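Local coordinates for insulinase family protease (Yersinia pestis, PDB 3GO9), which is a predicted protease of the insulinase (M16) family, whose peptide-cleaving activity is inferred from its family and not established, at residues K200-Y203 with Q204-T208; L132-L135 with S136-G140. All coordinates share one frame; numbering follows the deposited sequence.

Contact 1: K200-Y203 with Q204-T208; sequences KQFY and QQWYT
Tyr-203 O takes the shortest hydrogen bond of this helix end, from Tyr-207 N at 2.8 Å, and a second, weak one from Trp-206 N. Trp-206 N turns mainly to Phe-202 O, 3.0 Å away, and so is shared between two carbonyls. Earlier in the turn, Gln-204 N and Gln-205 N bind Lys-200 O and Gln-201 O in regular i to i+4 fashion. Tyr-207 is the first residue to leave helical geometry and forms the centre of an inverse gamma turn.

Two aromatic pairs, each four residues apart, run along the helix surface. Phe-202 presents one ring face to the five-membered ring of Trp-206: Trp-206 CD1 lies over it, offset toward the rim and 3.5 Å from Phe-202 CD1, with the planes inclined at 49°. Having CG anti to the backbone N (chi1 176°) swings the phenyl ring toward the C-terminal end of the helix, where the indole lies. Trp-206 CD1 also sits 3.2 Å from Phe-202 O, which meets the indole at its edge, near its plane. Gln-205 NE2 lies above a face of the same indole. In the second pair, Tyr-203 CD1 stands over a face of the Tyr-207 ring, while Tyr-203 CE1 comes to 3.5 Å from Tyr-207 CD2; the planes are inclined at 45° and the two side chains cross at about a right angle.

The three glutamines lie on the exposed side of helix 196-206. Phe-202, Tyr-203 and Tyr-207 instead face Leu-74 of helix 70-80, Tyr-203 OH hydrogen-bonds to Thr-138 O of helix 125-140, and Tyr-207 OH pairs with Tyr-116 OH of strand 114-120.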
loop_
_atom_site.group_PDB
_atom_site.type_symbol
_atom_site.label_atom_id
_atom_site.label_comp_id
_atom_site.label_asym_id
_atom_site.label_seq_id
_atom_site.Cartn_x
_atom_site.Cartn_y
_atom_site.Cartn_z
ATOM N N LYS A 200 19.712 22.196 -3.453
ATOM C CA LYS A 200 20.830 21.252 -3.498
ATOM C C LYS A 200 21.174 20.824 -2.061
ATOM O O LYS A 200 21.478 19.690 -1.811
ATOM C CB LYS A 200 22.064 21.919 -4.105
ATOM C CG LYS A 200 21.972 22.298 -5.543
ATOM C CD LYS A 200 23.349 22.946 -5.982
ATOM C CE LYS A 200 23.205 23.941 -7.133
ATOM N NZ LYS A 200 24.415 24.044 -7.968
ATOM N N GLN A 201 21.119 21.756 -1.132
ATOM C CA GLN A 201 21.426 21.458 0.255
ATOM C C GLN A 201 20.416 20.468 0.826
ATOM O O GLN A 201 20.784 19.499 1.518
ATOM C CB GLN A 201 21.433 22.747 1.067
ATOM C CG GLN A 201 22.629 23.588 0.706
ATOM C CD GLN A 201 22.730 24.853 1.547
ATOM O OE1 GLN A 201 21.759 25.615 1.694
ATOM N NE2 GLN A 201 23.921 25.085 2.100
ATOM N N PHE A 202 19.149 20.653 0.469
ATOM C CA PHE A 202 18.084 19.725 0.887
ATOM C C PHE A 202 18.353 18.340 0.351
ATOM O O PHE A 202 18.264 17.355 1.056
ATOM C CB PHE A 202 16.716 20.240 0.415
ATOM C CG PHE A 202 15.573 19.334 0.702
ATOM C CD1 PHE A 202 14.835 19.420 1.886
ATOM C CD2 PHE A 202 15.138 18.449 -0.234
ATOM C CE1 PHE A 202 13.770 18.586 2.117
ATOM C CE2 PHE A 202 14.091 17.605 0.006
ATOM C CZ PHE A 202 13.382 17.683 1.171
ATOM N N TYR A 203 18.672 18.265 -0.934
ATOM C CA TYR A 203 18.996 16.996 -1.563
ATOM C C TYR A 203 20.135 16.285 -0.871
ATOM O O TYR A 203 20.048 15.078 -0.571
ATOM C CB TYR A 203 19.384 17.256 -2.990
ATOM C CG TYR A 203 20.012 16.098 -3.712
ATOM C CD1 TYR A 203 19.281 14.995 -4.016
ATOM C CD2 TYR A 203 21.317 16.166 -4.135
ATOM C CE1 TYR A 203 19.830 13.895 -4.657
ATOM C CE2 TYR A 203 21.897 15.108 -4.817
ATOM C CZ TYR A 203 21.144 13.967 -5.091
ATOM O OH TYR A 203 21.749 12.925 -5.783
ATOM N N GLN A 204 21.166 17.025 -0.558
ATOM C CA GLN A 204 22.358 16.401 0.081
ATOM C C GLN A 204 22.084 15.971 1.512
ATOM O O GLN A 204 22.600 14.951 1.945
ATOM C CB GLN A 204 23.568 17.326 -0.003
ATOM C CG GLN A 204 24.076 17.356 -1.415
ATOM C CD GLN A 204 25.123 18.404 -1.670
ATOM O OE1 GLN A 204 25.233 19.395 -0.957
ATOM N NE2 GLN A 204 25.882 18.199 -2.746
ATOM N N GLN A 205 21.268 16.740 2.223
ATOM C CA GLN A 205 20.872 16.430 3.589
ATOM C C GLN A 205 20.062 15.146 3.671
ATOM O O GLN A 205 20.244 14.317 4.603
ATOM C CB GLN A 205 20.064 17.583 4.234
ATOM C CG GLN A 205 19.621 17.263 5.649
ATOM C CD GLN A 205 18.966 18.454 6.357
ATOM O OE1 GLN A 205 18.960 19.577 5.853
ATOM N NE2 GLN A 205 18.400 18.201 7.517
ATOM N N TRP A 206 19.127 14.974 2.726
ATOM C CA TRP A 206 18.131 13.946 2.875
ATOM C C TRP A 206 18.335 12.748 1.943
ATOM O O TRP A 206 17.833 11.669 2.247
ATOM C CB TRP A 206 16.736 14.540 2.708
ATOM C CG TRP A 206 16.406 15.506 3.751
ATOM C CD1 TRP A 206 16.372 16.850 3.606
ATOM C CD2 TRP A 206 16.089 15.247 5.130
ATOM N NE1 TRP A 206 16.054 17.463 4.806
ATOM C CE2 TRP A 206 15.849 16.499 5.747
ATOM C CE3 TRP A 206 15.959 14.089 5.898
ATOM C CZ2 TRP A 206 15.484 16.619 7.078
ATOM C CZ3 TRP A 206 15.583 14.209 7.245
ATOM C CH2 TRP A 206 15.348 15.476 7.818
ATOM N N TYR A 207 19.120 12.867 0.887
ATOM C CA TYR A 207 19.412 11.686 0.036
ATOM C C TYR A 207 20.734 11.091 0.506
ATOM O O TYR A 207 21.797 11.412 -0.035
ATOM C CB TYR A 207 19.447 12.047 -1.440
ATOM C CG TYR A 207 18.102 12.001 -2.157
ATOM C CD1 TYR A 207 17.000 12.730 -1.707
ATOM C CD2 TYR A 207 17.939 11.274 -3.348
ATOM C CE1 TYR A 207 15.796 12.692 -2.368
ATOM C CE2 TYR A 207 16.741 11.227 -4.036
ATOM C CZ TYR A 207 15.645 11.940 -3.539
ATOM O OH TYR A 207 14.439 11.898 -4.248
ATOM N N THR A 208 20.626 10.282 1.564
ATOM C CA THR A 208 21.755 9.583 2.176
ATOM C C THR A 208 21.534 8.060 2.038
ATOM O O THR A 208 20.370 7.596 2.047
ATOM C CB THR A 208 21.952 9.996 3.654
ATOM O OG1 THR A 208 20.766 9.729 4.395
ATOM C CG2 THR A 208 22.208 11.551 3.744
#

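Contact 2: L132-L135 with S136-G140; sequences LAWL and SDTAG
The C-terminal half of helix 125-140, a helix of the M16 domain, carries two hydroxyl groups folded back onto the carbonyls of the preceding turn. Ser-136 OG donates to Leu-132 O at 2.8 Å, and Ser-136 N binds the same oxygen at an equal distance, the two arriving from opposite faces of the carbonyl plane. With chi1 at 58°, OG sits between the backbone N and the carbonyl carbon and bends back to Leu-132 O. Thr-138 reaches Trp-134 O from a different torsion, and that oxygen accepts from Thr-138 OG1 at 2.8 Å and from Thr-138 N at 2.9 Å. Here OG1 lies anti to the carbonyl carbon (chi1 -63°), which also sets it 3.6 Å above the Trp-134 ring plane, over the centre of one face. The indole NE1 is occupied elsewhere, by Ala-78 O. Asp-137 N gives Ala-133 O a nearly straight bond of 2.8 Å, with an N-H...O angle of 165°. The carboxylate of Asp-137 is held by Ser-82 OG and Ser-84 OG.

Each doubly gripped carbonyl keeps its main-chain helical bond while also satisfying a hydroxyl proton. Thr-138, buried and in contact with both the Trp-134 ring and Tyr-116, thus spends its donor inside its own helix, and the hydroxyls of Ser-82 and Ser-84 probably help to stabilise the negative charge of Asp-137.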
loop_
_atom_site.group_PDB
_atom_site.type_symbol
_atom_site.label_atom_id
_atom_site.label_comp_id
_atom_site.label_asym_id
_atom_site.label_seq_id
_atom_site.Cartn_x
_atom_site.Cartn_y
_atom_site.Cartn_z
ATOM N N LEU A 132 20.646 1.080 -13.563
ATOM C CA LEU A 132 21.442 1.289 -12.372
ATOM C C LEU A 132 22.208 2.606 -12.412
ATOM O O LEU A 132 22.402 3.249 -11.351
ATOM C CB LEU A 132 22.377 0.094 -12.124
ATOM C CG LEU A 132 21.715 -1.246 -11.795
ATOM C CD1 LEU A 132 22.823 -2.287 -11.562
ATOM C CD2 LEU A 132 20.826 -1.184 -10.543
ATOM N N ALA A 133 22.622 3.035 -13.618
ATOM C CA ALA A 133 23.345 4.279 -13.787
ATOM C C ALA A 133 22.389 5.456 -13.521
ATOM O O ALA A 133 22.777 6.426 -12.830
ATOM C CB ALA A 133 23.916 4.308 -15.156
ATOM N N TRP A 134 21.152 5.362 -14.014
ATOM C CA TRP A 134 20.176 6.414 -13.804
ATOM C C TRP A 134 19.872 6.510 -12.305
ATOM O O TRP A 134 19.794 7.582 -11.727
ATOM C CB TRP A 134 18.873 6.205 -14.590
ATOM C CG TRP A 134 17.942 7.366 -14.478
ATOM C CD1 TRP A 134 18.020 8.543 -15.179
ATOM C CD2 TRP A 134 16.834 7.523 -13.560
ATOM N NE1 TRP A 134 17.002 9.397 -14.783
ATOM C CE2 TRP A 134 16.260 8.775 -13.814
ATOM C CE3 TRP A 134 16.271 6.714 -12.561
ATOM C CZ2 TRP A 134 15.172 9.241 -13.112
ATOM C CZ3 TRP A 134 15.131 7.174 -11.885
ATOM C CH2 TRP A 134 14.622 8.448 -12.165
ATOM N N LEU A 135 19.713 5.364 -11.664
ATOM C CA LEU A 135 19.349 5.343 -10.243
ATOM C C LEU A 135 20.521 5.849 -9.377
ATOM O O LEU A 135 20.287 6.545 -8.368
ATOM C CB LEU A 135 18.940 3.959 -9.776
ATOM C CG LEU A 135 17.592 3.486 -10.335
ATOM C CD1 LEU A 135 17.434 1.961 -10.140
ATOM C CD2 LEU A 135 16.415 4.209 -9.718
ATOM N N SER A 136 21.744 5.489 -9.741
ATOM C CA SER A 136 22.947 6.020 -9.012
ATOM C C SER A 136 23.237 7.482 -9.284
ATOM O O SER A 136 23.628 8.221 -8.367
ATOM C CB SER A 136 24.157 5.119 -9.173
ATOM O OG SER A 136 24.530 4.928 -10.520
ATOM N N ASP A 137 23.024 7.930 -10.507
ATOM C CA ASP A 137 23.039 9.376 -10.801
ATOM C C ASP A 137 22.032 10.095 -9.909
ATOM O O ASP A 137 22.334 11.137 -9.312
ATOM C CB ASP A 137 22.647 9.687 -12.269
ATOM C CG ASP A 137 23.689 9.333 -13.326
ATOM O OD1 ASP A 137 24.860 8.969 -13.001
ATOM O OD2 ASP A 137 23.305 9.531 -14.531
ATOM N N THR A 138 20.812 9.562 -9.811
ATOM C CA THR A 138 19.790 10.225 -9.052
ATOM C C THR A 138 20.129 10.230 -7.540
ATOM O O THR A 138 19.959 11.254 -6.846
ATOM C CB THR A 138 18.470 9.500 -9.285
ATOM O OG1 THR A 138 18.104 9.592 -10.675
ATOM C CG2 THR A 138 17.362 10.092 -8.477
ATOM N N ALA A 139 20.634 9.095 -7.074
ATOM C CA ALA A 139 20.889 8.868 -5.629
ATOM C C ALA A 139 21.991 9.750 -5.126
ATOM O O ALA A 139 21.927 10.228 -3.963
ATOM C CB ALA A 139 21.254 7.435 -5.358
ATOM N N GLY A 140 23.006 9.972 -5.940
ATOM C CA GLY A 140 24.204 10.700 -5.491
ATOM C C GLY A 140 24.742 11.834 -6.309
ATOM O O GLY A 140 25.662 12.512 -5.831
#

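Each contact lies within a single helix near its C-terminal end: 125-140 for contact 2, and 196-206 with the turn that follows it for contact 1. Their centres are 14 Å apart, and they meet directly, a tyrosine hydroxyl of contact 1 tying the end of helix 125-140 to helix 196-206. Contact 2 is largely buried, packed on strands 50-56 and 114-120, and relies on hydroxyls returned to main-chain carbonyls. Contact 1 is only partly buried; its polar glutamines are exposed, and aromatic pairs supply its side-chain packing. Tyr-116 of strand 114-120 borders both contacts.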